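Side-chain contacts in acetone carboxylase alpha subunit (Xanthobacter autotrophicus Py2, PDB 5M45), which belongs to the hydantoinase B/oxoprolinase family and serves as the alpha subunit of a metal-containing, multi-subunit carboxylase assembly: residues A[758-761]-A[762-766]; A[382-386]-A[387-391]; A[632-636]-A[637-641]; A[650-653]-A[654-658]. All coordinates share one frame; numbering follows the deposited sequence.

Interaction 1 (A[758-761]-A[762-766]). With MG (magnesium ion), chain Q.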
loop_
_atom_site.group_PDB
_atom_site.type_symbol
_atom_site.label_atom_id
_atom_site.label_comp_id
_atom_site.label_asym_id
_atom_site.label_seq_id
_atom_site.Cartn_x
_atom_site.Cartn_y
_atom_site.Cartn_z
ATOM N N TYR A 758 4.272 7.247 24.173
ATOM C CA TYR A 758 5.085 7.523 22.997
ATOM C C TYR A 758 4.232 7.587 21.735
ATOM O O TYR A 758 3.523 6.628 21.412
ATOM C CB TYR A 758 6.195 6.484 22.873
ATOM C CG TYR A 758 7.201 6.616 23.983
ATOM C CD1 TYR A 758 7.013 5.975 25.225
ATOM C CD2 TYR A 758 8.313 7.463 23.841
ATOM C CE1 TYR A 758 7.923 6.159 26.269
ATOM C CE2 TYR A 758 9.203 7.638 24.868
ATOM C CZ TYR A 758 9.008 6.977 26.072
ATOM O OH TYR A 758 9.970 7.148 27.032
ATOM N N SER A 759 4.310 8.726 21.035
ATOM C CA SER A 759 3.576 8.931 19.780
ATOM C C SER A 759 4.364 9.891 18.850
ATOM O O SER A 759 5.132 10.716 19.326
ATOM C CB SER A 759 2.173 9.466 20.082
ATOM O OG SER A 759 2.292 10.668 20.819
ATOM N N MET A 760 4.197 9.743 17.546
ATOM C CA MET A 760 4.880 10.582 16.556
ATOM C C MET A 760 3.866 11.051 15.512
ATOM O O MET A 760 3.352 10.251 14.725
ATOM C CB MET A 760 6.019 9.786 15.912
ATOM C CG MET A 760 6.921 10.559 14.967
ATOM S SD MET A 760 8.031 9.481 13.947
ATOM C CE MET A 760 9.172 10.734 13.354
ATOM N N ASP A 761 3.583 12.350 15.524
ATOM C CA ASP A 761 2.618 12.966 14.609
ATOM C C ASP A 761 3.142 13.086 13.166
ATOM O O ASP A 761 4.343 13.205 12.944
ATOM C CB ASP A 761 2.191 14.349 15.141
ATOM C CG ASP A 761 0.996 14.921 14.382
ATOM O OD1 ASP A 761 -0.123 14.402 14.573
ATOM O OD2 ASP A 761 1.176 15.868 13.555
ATOM N N ILE A 762 2.237 13.054 12.188
ATOM C CA ILE A 762 2.602 13.239 10.776
ATOM C C ILE A 762 3.359 14.558 10.508
ATOM O O ILE A 762 4.225 14.604 9.644
ATOM C CB ILE A 762 1.392 13.075 9.833
ATOM C CG1 ILE A 762 1.833 12.991 8.355
ATOM C CG2 ILE A 762 0.368 14.208 9.995
ATOM C CD1 ILE A 762 2.802 11.862 8.042
ATOM N N SER A 763 3.062 15.619 11.267
ATOM C CA SER A 763 3.787 16.895 11.092
ATOM C C SER A 763 5.271 16.854 11.491
ATOM O O SER A 763 5.985 17.787 11.166
ATOM C CB SER A 763 3.097 18.033 11.849
ATOM O OG SER A 763 3.084 17.719 13.266
ATOM N N GLU A 764 5.726 15.803 12.175
ATOM C CA GLU A 764 7.139 15.603 12.478
ATOM C C GLU A 764 7.959 15.107 11.273
ATOM O O GLU A 764 9.168 15.116 11.337
ATOM C CB GLU A 764 7.323 14.655 13.700
ATOM C CG GLU A 764 6.671 15.250 14.963
ATOM C CD GLU A 764 6.634 14.314 16.150
ATOM O OE1 GLU A 764 7.722 13.772 16.436
ATOM O OE2 GLU A 764 5.537 14.099 16.788
ATOM N N LEU A 765 7.329 14.645 10.183
ATOM C CA LEU A 765 8.105 14.219 9.021
ATOM C C LEU A 765 8.552 15.427 8.177
ATOM O O LEU A 765 7.917 16.499 8.248
ATOM C CB LEU A 765 7.316 13.219 8.174
ATOM C CG LEU A 765 6.984 11.847 8.783
ATOM C CD1 LEU A 765 6.393 10.918 7.734
ATOM C CD2 LEU A 765 8.158 11.141 9.435
ATOM N N PRO A 766 9.628 15.281 7.380
ATOM C CA PRO A 766 10.168 16.496 6.724
ATOM C C PRO A 766 9.238 17.110 5.677
ATOM O O PRO A 766 8.573 16.359 4.919
ATOM C CB PRO A 766 11.448 15.982 6.031
ATOM C CG PRO A 766 11.835 14.744 6.827
ATOM C CD PRO A 766 10.521 14.120 7.208
HETATM MG MG MG Q . 5.714 20.052 10.222
HETATM O O HOH W 1 6.099 13.237 19.809
HETATM O O HOH W 2 -0.723 12.435 12.905
HETATM O O HOH W 3 7.676 19.133 9.317
#
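Ser759 reaches Glu764 through a water, which donates to Ser759 O and, over a longer span, to Glu764 OE2. At Met760 the chain runs extended, with CG anti to the backbone N (chi1 -174°). Its CG lies against Glu764 OE1 at 3.6 Å, and its terminal CE meets Leu765 CD2 at 4.1 Å, the two apolar side chains crossing at about a right angle. Beyond Met760 lies Ile450 of a second copy of this protein.

Asp761 carries most of the bonds. Its OD2 is gripped twice: Ser763 OG comes in at 2.7 Å on the anti lone pair, while Ser763 N, 3.0 Å away, approaches OD2 from above the carboxylate plane. OD1 turns to a water that also accepts from Ile762 N, and pairs with Lys384 in a salt bridge. The backbone of Asp761 is held at both polar atoms: its N donates to Glu764 OE2 at 2.9 Å, and its O accepts from Glu764 N at 3.0 Å. Glu764 manages the first of these with CG beside its own backbone N (chi1 -61°) and the chain extended from there.

Ser763 O binds a magnesium ion at 2.5 Å, which is also bound by Val768 O and by a water that donates to Leu765 O. The bond from Ser763 N to Asp761 OD2 defines an Asx turn, which here leads into a single 3-10 turn and presents a carbonyl to the metal.

Interaction 2 (A[382-386]-A[387-391])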
loop_
_atom_site.group_PDB
_atom_site.type_symbol
_atom_site.label_atom_id
_atom_site.label_comp_id
_atom_site.label_asym_id
_atom_site.label_seq_id
_atom_site.Cartn_x
_atom_site.Cartn_y
_atom_site.Cartn_z
ATOM N N LEU A 382 -11.003 19.960 20.150
ATOM C CA LEU A 382 -10.703 18.536 20.149
ATOM C C LEU A 382 -9.280 18.335 20.667
ATOM O O LEU A 382 -8.309 18.558 19.927
ATOM C CB LEU A 382 -10.797 17.932 18.733
ATOM C CG LEU A 382 -11.950 18.231 17.764
ATOM C CD1 LEU A 382 -11.929 17.304 16.538
ATOM C CD2 LEU A 382 -13.260 18.155 18.450
ATOM N N PRO A 383 -9.135 17.927 21.939
ATOM C CA PRO A 383 -7.778 17.855 22.469
ATOM C C PRO A 383 -6.872 16.896 21.683
ATOM O O PRO A 383 -7.327 15.837 21.278
ATOM C CB PRO A 383 -7.992 17.398 23.909
ATOM C CG PRO A 383 -9.317 17.951 24.251
ATOM C CD PRO A 383 -10.137 17.737 22.989
ATOM N N LYS A 384 -5.628 17.310 21.443
ATOM C CA LYS A 384 -4.666 16.525 20.649
ATOM C C LYS A 384 -4.328 15.217 21.345
ATOM O O LYS A 384 -3.994 15.193 22.520
ATOM C CB LYS A 384 -3.375 17.371 20.412
ATOM C CG LYS A 384 -2.359 16.829 19.394
ATOM C CD LYS A 384 -2.946 16.646 17.993
ATOM C CE LYS A 384 -1.865 16.273 16.961
ATOM N NZ LYS A 384 -2.456 15.991 15.621
ATOM N N GLY A 385 -4.359 14.121 20.600
ATOM C CA GLY A 385 -4.135 12.781 21.153
ATOM C C GLY A 385 -5.360 11.915 21.405
ATOM O O GLY A 385 -5.210 10.694 21.612
ATOM N N THR A 386 -6.548 12.526 21.425
ATOM C CA THR A 386 -7.810 11.800 21.488
ATOM C C THR A 386 -8.054 11.039 20.179
ATOM O O THR A 386 -7.395 11.282 19.154
ATOM C CB THR A 386 -9.008 12.741 21.784
ATOM O OG1 THR A 386 -9.082 13.735 20.751
ATOM C CG2 THR A 386 -8.865 13.450 23.169
ATOM N N TRP A 387 -9.021 10.127 20.192
ATOM C CA TRP A 387 -9.340 9.345 18.979
ATOM C C TRP A 387 -9.837 10.206 17.808
ATOM O O TRP A 387 -9.620 9.825 16.645
ATOM C CB TRP A 387 -10.333 8.194 19.281
ATOM C CG TRP A 387 -11.746 8.663 19.672
ATOM C CD1 TRP A 387 -12.261 8.798 20.947
ATOM C CD2 TRP A 387 -12.779 9.033 18.774
ATOM N NE1 TRP A 387 -13.574 9.232 20.868
ATOM C CE2 TRP A 387 -13.910 9.380 19.547
ATOM C CE3 TRP A 387 -12.877 9.082 17.370
ATOM C CZ2 TRP A 387 -15.127 9.773 18.954
ATOM C CZ3 TRP A 387 -14.066 9.494 16.797
ATOM C CH2 TRP A 387 -15.180 9.824 17.578
ATOM N N MET A 388 -10.517 11.326 18.107
ATOM C CA MET A 388 -10.983 12.286 17.095
ATOM C C MET A 388 -9.917 13.305 16.600
ATOM O O MET A 388 -10.163 14.014 15.639
ATOM C CB MET A 388 -12.276 13.021 17.522
ATOM C CG MET A 388 -12.150 13.987 18.701
ATOM S SD MET A 388 -12.388 13.258 20.330
ATOM C CE MET A 388 -14.173 13.009 20.318
ATOM N N ASN A 389 -8.750 13.368 17.244
ATOM C CA ASN A 389 -7.627 14.244 16.791
ATOM C C ASN A 389 -6.299 13.564 17.178
ATOM O O ASN A 389 -5.572 14.045 18.043
ATOM C CB ASN A 389 -7.785 15.646 17.380
ATOM C CG ASN A 389 -6.787 16.660 16.846
ATOM O OD1 ASN A 389 -6.104 16.464 15.786
ATOM N ND2 ASN A 389 -6.651 17.756 17.581
ATOM N N PRO A 390 -5.997 12.418 16.538
ATOM C CA PRO A 390 -4.841 11.631 16.984
ATOM C C PRO A 390 -3.518 12.289 16.714
ATOM O O PRO A 390 -3.402 13.104 15.800
ATOM C CB PRO A 390 -4.951 10.316 16.194
ATOM C CG PRO A 390 -6.331 10.293 15.625
ATOM C CD PRO A 390 -6.758 11.716 15.460
ATOM N N ASP A 391 -2.515 11.877 17.470
ATOM C CA ASP A 391 -1.146 12.418 17.390
ATOM C C ASP A 391 -0.113 11.359 16.993
ATOM O O ASP A 391 1.079 11.463 17.368
ATOM C CB ASP A 391 -0.792 13.077 18.748
ATOM C CG ASP A 391 -0.806 12.058 19.928
ATOM O OD1 ASP A 391 -1.276 10.924 19.807
ATOM O OD2 ASP A 391 -0.285 12.391 21.014
HETATM O O HOH W 4 -3.557 18.359 14.778
HETATM O O HOH W 5 -2.546 10.249 22.773
#
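The amide of Asn389 meets Leu382 in its own plane: ND2 donates to Leu382 O at 3.0 Å in a nearly straight bond (167°), while OD1 lies 3.7 Å from Lys384 NZ; a water that accepts from NZ and donates weakly to OD1 joins the two. The Trp387 indole takes the methyl CE of Met388 on one face, 3.4 Å above the plane and offset toward the rim, and makes an edge-to-face stack with Phe403.

Two consecutive beta turns shape this connection between strand 378-381 and helix 401-422. The first, type II from Pro383 to Thr386, has Gly385 at its third position with the positive phi usual there; the second, type I, runs from Thr386 to Asn389, whose N donates to Thr386 O. Thr386 OG1 ties the first turn by donating to Pro383 O at 2.8 Å, and OG1 also lies 3.4 Å from Met388 SD. Gly385 N is bonded to Asn389 O at 2.8 Å.

Lys384 bends at chi2 (59°) and carries NZ to Pro390 O, 3.0 Å away and above the carbonyl plane. Leu382 CD1 packs on Met388 CG at 4.0 Å, with Phe352 of helix 349-361 touching both residues.

Interaction 3 (A[632-636]-A[637-641])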
loop_
_atom_site.group_PDB
_atom_site.type_symbol
_atom_site.label_atom_id
_atom_site.label_comp_id
_atom_site.label_asym_id
_atom_site.label_seq_id
_atom_site.Cartn_x
_atom_site.Cartn_y
_atom_site.Cartn_z
ATOM N N LEU A 632 -44.864 4.622 29.351
ATOM C CA LEU A 632 -46.174 4.538 30.014
ATOM C C LEU A 632 -47.210 5.563 29.501
ATOM O O LEU A 632 -48.408 5.448 29.798
ATOM C CB LEU A 632 -45.998 4.674 31.556
ATOM C CG LEU A 632 -46.712 3.605 32.378
ATOM C CD1 LEU A 632 -46.071 2.250 32.155
ATOM C CD2 LEU A 632 -46.605 3.979 33.845
ATOM N N ASP A 633 -46.745 6.567 28.753
ATOM C CA ASP A 633 -47.612 7.524 28.096
ATOM C C ASP A 633 -47.921 7.199 26.632
ATOM O O ASP A 633 -48.655 7.956 25.999
ATOM C CB ASP A 633 -47.037 8.928 28.230
ATOM C CG ASP A 633 -47.080 9.422 29.724
ATOM O OD1 ASP A 633 -48.031 9.074 30.424
ATOM O OD2 ASP A 633 -46.155 10.087 30.246
ATOM N N ARG A 634 -47.399 6.090 26.085
ATOM C CA ARG A 634 -47.697 5.745 24.700
ATOM C C ARG A 634 -49.186 5.427 24.552
ATOM O O ARG A 634 -49.772 4.835 25.443
ATOM C CB ARG A 634 -46.879 4.555 24.214
ATOM C CG ARG A 634 -47.091 4.184 22.734
ATOM C CD ARG A 634 -45.900 3.416 22.231
ATOM N NE ARG A 634 -45.920 2.950 20.853
ATOM C CZ ARG A 634 -45.731 3.733 19.768
ATOM N NH1 ARG A 634 -45.619 5.053 19.885
ATOM N NH2 ARG A 634 -45.709 3.196 18.545
ATOM N N GLU A 635 -49.768 5.828 23.429
ATOM C CA GLU A 635 -51.144 5.499 23.089
ATOM C C GLU A 635 -51.354 3.981 23.018
ATOM O O GLU A 635 -50.668 3.323 22.224
ATOM C CB GLU A 635 -51.526 6.204 21.774
ATOM C CG GLU A 635 -53.024 6.431 21.583
ATOM C CD GLU A 635 -53.672 7.427 22.629
ATOM O OE1 GLU A 635 -54.586 6.974 23.430
ATOM O OE2 GLU A 635 -53.288 8.670 22.654
ATOM N N PRO A 636 -52.253 3.402 23.852
ATOM C CA PRO A 636 -52.376 1.928 23.831
ATOM C C PRO A 636 -52.633 1.282 22.459
ATOM O O PRO A 636 -52.053 0.243 22.174
ATOM C CB PRO A 636 -53.485 1.629 24.821
ATOM C CG PRO A 636 -53.390 2.763 25.796
ATOM C CD PRO A 636 -53.042 3.986 24.955
ATOM N N GLN A 637 -53.443 1.916 21.613
ATOM C CA GLN A 637 -53.711 1.383 20.262
ATOM C C GLN A 637 -52.423 1.307 19.412
ATOM O O GLN A 637 -52.288 0.420 18.588
ATOM C CB GLN A 637 -54.817 2.196 19.554
ATOM C CG GLN A 637 -55.310 1.613 18.225
ATOM C CD GLN A 637 -55.845 0.196 18.396
ATOM O OE1 GLN A 637 -56.700 -0.073 19.250
ATOM N NE2 GLN A 637 -55.321 -0.732 17.623
ATOM N N ALA A 638 -51.479 2.220 19.631
ATOM C CA ALA A 638 -50.216 2.206 18.875
ATOM C C ALA A 638 -49.347 0.990 19.248
ATOM O O ALA A 638 -48.607 0.479 18.398
ATOM C CB ALA A 638 -49.433 3.518 19.072
ATOM N N VAL A 639 -49.450 0.534 20.502
ATOM C CA VAL A 639 -48.785 -0.683 20.960
ATOM C C VAL A 639 -49.437 -1.889 20.246
ATOM O O VAL A 639 -48.727 -2.712 19.665
ATOM C CB VAL A 639 -48.780 -0.834 22.502
ATOM C CG1 VAL A 639 -48.091 -2.130 22.926
ATOM C CG2 VAL A 639 -48.086 0.352 23.170
ATOM N N ALA A 640 -50.766 -1.988 20.246
ATOM C CA ALA A 640 -51.441 -3.083 19.536
ATOM C C ALA A 640 -51.093 -3.099 18.018
ATOM O O ALA A 640 -50.772 -4.165 17.453
ATOM C CB ALA A 640 -52.947 -3.002 19.732
ATOM N N ASP A 641 -51.114 -1.924 17.385
ATOM C CA ASP A 641 -50.720 -1.791 15.964
ATOM C C ASP A 641 -49.284 -2.285 15.731
ATOM O O ASP A 641 -49.026 -2.989 14.763
ATOM C CB ASP A 641 -50.809 -0.331 15.466
ATOM C CG ASP A 641 -52.244 0.218 15.446
ATOM O OD1 ASP A 641 -53.229 -0.541 15.579
ATOM O OD2 ASP A 641 -52.414 1.449 15.329
HETATM O O HOH W 6 -55.260 4.151 22.292
#
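Arg634 lays its guanidinium flat over the methyl of Ala638: CB stands 3.7 Å above the plane, over the centre of the group, and 3.8 Å from CZ. The arginine reaches this place by running extended from CG to NE, with CG anti to the backbone N (chi1 -177°). On the way its aliphatic part passes Val639, whose CG2 is 3.9 Å from Arg634 CD, the two side chains meeting at a slant. The polar end is held from outside the contact, NH1 by a salt bridge to Asp470 and NH2 by another to Asp642, one turn of helix beyond Ala638. These acidic partners probably help to fix the rotation of the group, so that its apolar face is what Ala638 meets.

Glu635 is the N-cap of the helix. Its O accepts from Ala638 N at 2.9 Å, and its CB faces Ala638 CB at 4.3 Å. Its carboxylate points away from the helix, yet OE1 is joined to Gln637 N by a water, which serves a first-turn N-H that has no helical carbonyl before it. Pro636 opens the first turn, a place where its missing N-H costs no helix bond; its O accepts from Ala640 N at 3.2 Å in a nearly straight bond (165°). Further on, Gln637 bends at chi2, and its NE2 donates to Asp641 OD1 at 2.9 Å from above the carboxylate plane.

The contact thus starts helix 636-645. Val639 turns to Ala653 and Tyr657 of helix 652-657, whereas Pro636 and Ala640 rest on Val671 of strand 669-671, with Pro636 also touching Arg680 of helix 673-690.

Interaction 4 (A[650-653]-A[654-658])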
loop_
_atom_site.group_PDB
_atom_site.type_symbol
_atom_site.label_atom_id
_atom_site.label_comp_id
_atom_site.label_asym_id
_atom_site.label_seq_id
_atom_site.Cartn_x
_atom_site.Cartn_y
_atom_site.Cartn_z
ATOM N N GLU A 650 -44.869 -9.302 21.274
ATOM C CA GLU A 650 -46.025 -9.287 22.180
ATOM C C GLU A 650 -45.648 -9.246 23.676
ATOM O O GLU A 650 -46.267 -8.518 24.458
ATOM C CB GLU A 650 -46.931 -10.499 21.896
ATOM C CG GLU A 650 -48.286 -10.481 22.640
ATOM C CD GLU A 650 -48.238 -11.034 24.052
ATOM O OE1 GLU A 650 -47.307 -11.797 24.363
ATOM O OE2 GLU A 650 -49.134 -10.711 24.881
ATOM N N ARG A 651 -44.620 -10.010 24.059
ATOM C CA ARG A 651 -44.231 -10.136 25.458
ATOM C C ARG A 651 -43.701 -8.871 26.104
ATOM O O ARG A 651 -43.703 -8.774 27.318
ATOM C CB ARG A 651 -43.263 -11.312 25.645
ATOM C CG ARG A 651 -41.873 -11.120 25.012
ATOM C CD ARG A 651 -41.331 -12.503 24.557
ATOM N NE ARG A 651 -39.938 -12.543 24.031
ATOM C CZ ARG A 651 -38.868 -12.240 24.760
ATOM N NH1 ARG A 651 -37.624 -12.322 24.291
ATOM N NH2 ARG A 651 -39.015 -11.800 26.011
ATOM N N PHE A 652 -43.315 -7.852 25.338
ATOM C CA PHE A 652 -42.902 -6.595 25.939
ATOM C C PHE A 652 -44.034 -5.586 26.137
ATOM O O PHE A 652 -43.833 -4.547 26.784
ATOM C CB PHE A 652 -41.745 -5.994 25.109
ATOM C CG PHE A 652 -40.518 -6.831 25.159
ATOM C CD1 PHE A 652 -39.739 -6.865 26.325
ATOM C CD2 PHE A 652 -40.170 -7.642 24.095
ATOM C CE1 PHE A 652 -38.602 -7.667 26.418
ATOM C CE2 PHE A 652 -39.040 -8.466 24.180
ATOM C CZ PHE A 652 -38.239 -8.454 25.333
ATOM N N ALA A 653 -45.221 -5.832 25.589
ATOM C CA ALA A 653 -46.328 -4.855 25.724
ATOM C C ALA A 653 -46.661 -4.546 27.174
ATOM O O ALA A 653 -46.811 -3.368 27.550
ATOM C CB ALA A 653 -47.566 -5.335 25.003
ATOM N N GLY A 654 -46.770 -5.604 27.976
ATOM C CA GLY A 654 -47.058 -5.497 29.403
ATOM C C GLY A 654 -45.920 -4.885 30.177
ATOM O O GLY A 654 -46.114 -3.902 30.867
ATOM N N GLU A 655 -44.717 -5.437 30.056
ATOM C CA GLU A 655 -43.600 -5.022 30.914
ATOM C C GLU A 655 -43.083 -3.608 30.598
ATOM O O GLU A 655 -42.826 -2.823 31.504
ATOM C CB GLU A 655 -42.452 -6.023 30.799
ATOM C CG GLU A 655 -41.274 -5.740 31.757
ATOM C CD GLU A 655 -41.497 -6.196 33.207
ATOM O OE1 GLU A 655 -42.258 -7.141 33.387
ATOM O OE2 GLU A 655 -40.917 -5.599 34.168
ATOM N N VAL A 656 -42.970 -3.280 29.320
ATOM C CA VAL A 656 -42.400 -1.994 28.885
ATOM C C VAL A 656 -43.439 -0.860 28.862
ATOM O O VAL A 656 -43.192 0.220 29.403
ATOM C CB VAL A 656 -41.743 -2.155 27.497
ATOM C CG1 VAL A 656 -41.293 -0.815 26.923
ATOM C CG2 VAL A 656 -40.558 -3.122 27.590
ATOM N N TYR A 657 -44.594 -1.106 28.233
ATOM C CA TYR A 657 -45.586 -0.056 27.998
ATOM C C TYR A 657 -46.797 -0.108 28.942
ATOM O O TYR A 657 -47.605 0.840 28.953
ATOM C CB TYR A 657 -46.073 -0.151 26.542
ATOM C CG TYR A 657 -45.001 0.012 25.480
ATOM C CD1 TYR A 657 -44.586 1.291 25.085
ATOM C CD2 TYR A 657 -44.450 -1.072 24.832
ATOM C CE1 TYR A 657 -43.632 1.462 24.108
ATOM C CE2 TYR A 657 -43.502 -0.907 23.844
ATOM C CZ TYR A 657 -43.077 0.361 23.484
ATOM O OH TYR A 657 -42.109 0.543 22.511
ATOM N N GLY A 658 -46.928 -1.181 29.719
ATOM C CA GLY A 658 -48.070 -1.358 30.611
ATOM C C GLY A 658 -49.381 -1.566 29.874
ATOM O O GLY A 658 -50.461 -1.265 30.414
HETATM O O HOH W 7 -47.351 -8.400 27.044
#
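Phe652 leaves the backbone with CG anti to its carbonyl carbon, beside N (chi1 -65°), and packs at a slant against Val656, one turn later. Its CB lies 4.0 Å from Val656 CG2, and the ring atom CD1 is equally distant from that methyl, which approaches the ring obliquely. On the other edge of the ring CE2 stands over the centre of the Arg651 guanidinium, 3.7 Å above its plane. The arginine's charge is paired outside the contact, in salt bridges from NE to Asp584 and from NH1 to Glu586, while one face of the group meets the phenyl ring. A chain of another protein in the assembly packs its backbone against Phe652 and Val656.

The carbonyls of this turn are also met by side chains. Phe652 O accepts from Val656 N at 3.0 Å, and Val656 CB comes within 3.3 Å of the same oxygen. Ala653 O accepts from Tyr657 N at 3.2 Å, in a more bent bond (135°), and sits at the edge of the tyrosine ring, near its plane. One face of that ring carries Val656 CG1, 3.7 Å above the plane and centred on it.

Ahead of these bonds a water bridges Glu650 O and Gly654 N, accepting from the latter at 3.0 Å; Glu650 O also accepts from Ala653 N. At the other end Gly658 leaves the helical conformation with positive phi (67°), a left-handed geometry that suits glycine. The whole is a short helix held by few regular backbone bonds and ended by a glycine.

In the fold
The four contacts form two pairs. Interactions 1 and 2, with centres about 13 Å apart, join distant parts of the chain: Asp761 OD1 and Lys384 NZ are 3.0 Å apart in a salt bridge, and Ser759 OG and Asp391 OD2, at 3.1 Å, make a weak, probable hydrogen bond. Both lie near magnesium ions, and the Leu382 side chain is about 12 Å from the bound 3,6,9,12,15-pentaoxaheptadecan-1-ol. Interactions 3 and 4, centres about 10 Å apart, belong to successive helices that pack through Arg634 CD on Tyr657 CE1 (3.5 Å) and Val639 CG1 on Ala653 CB (3.9 Å). This second pair is remote: the centres of interactions 1 and 3 are about 57 Å apart, on opposite sides of the chain's centre.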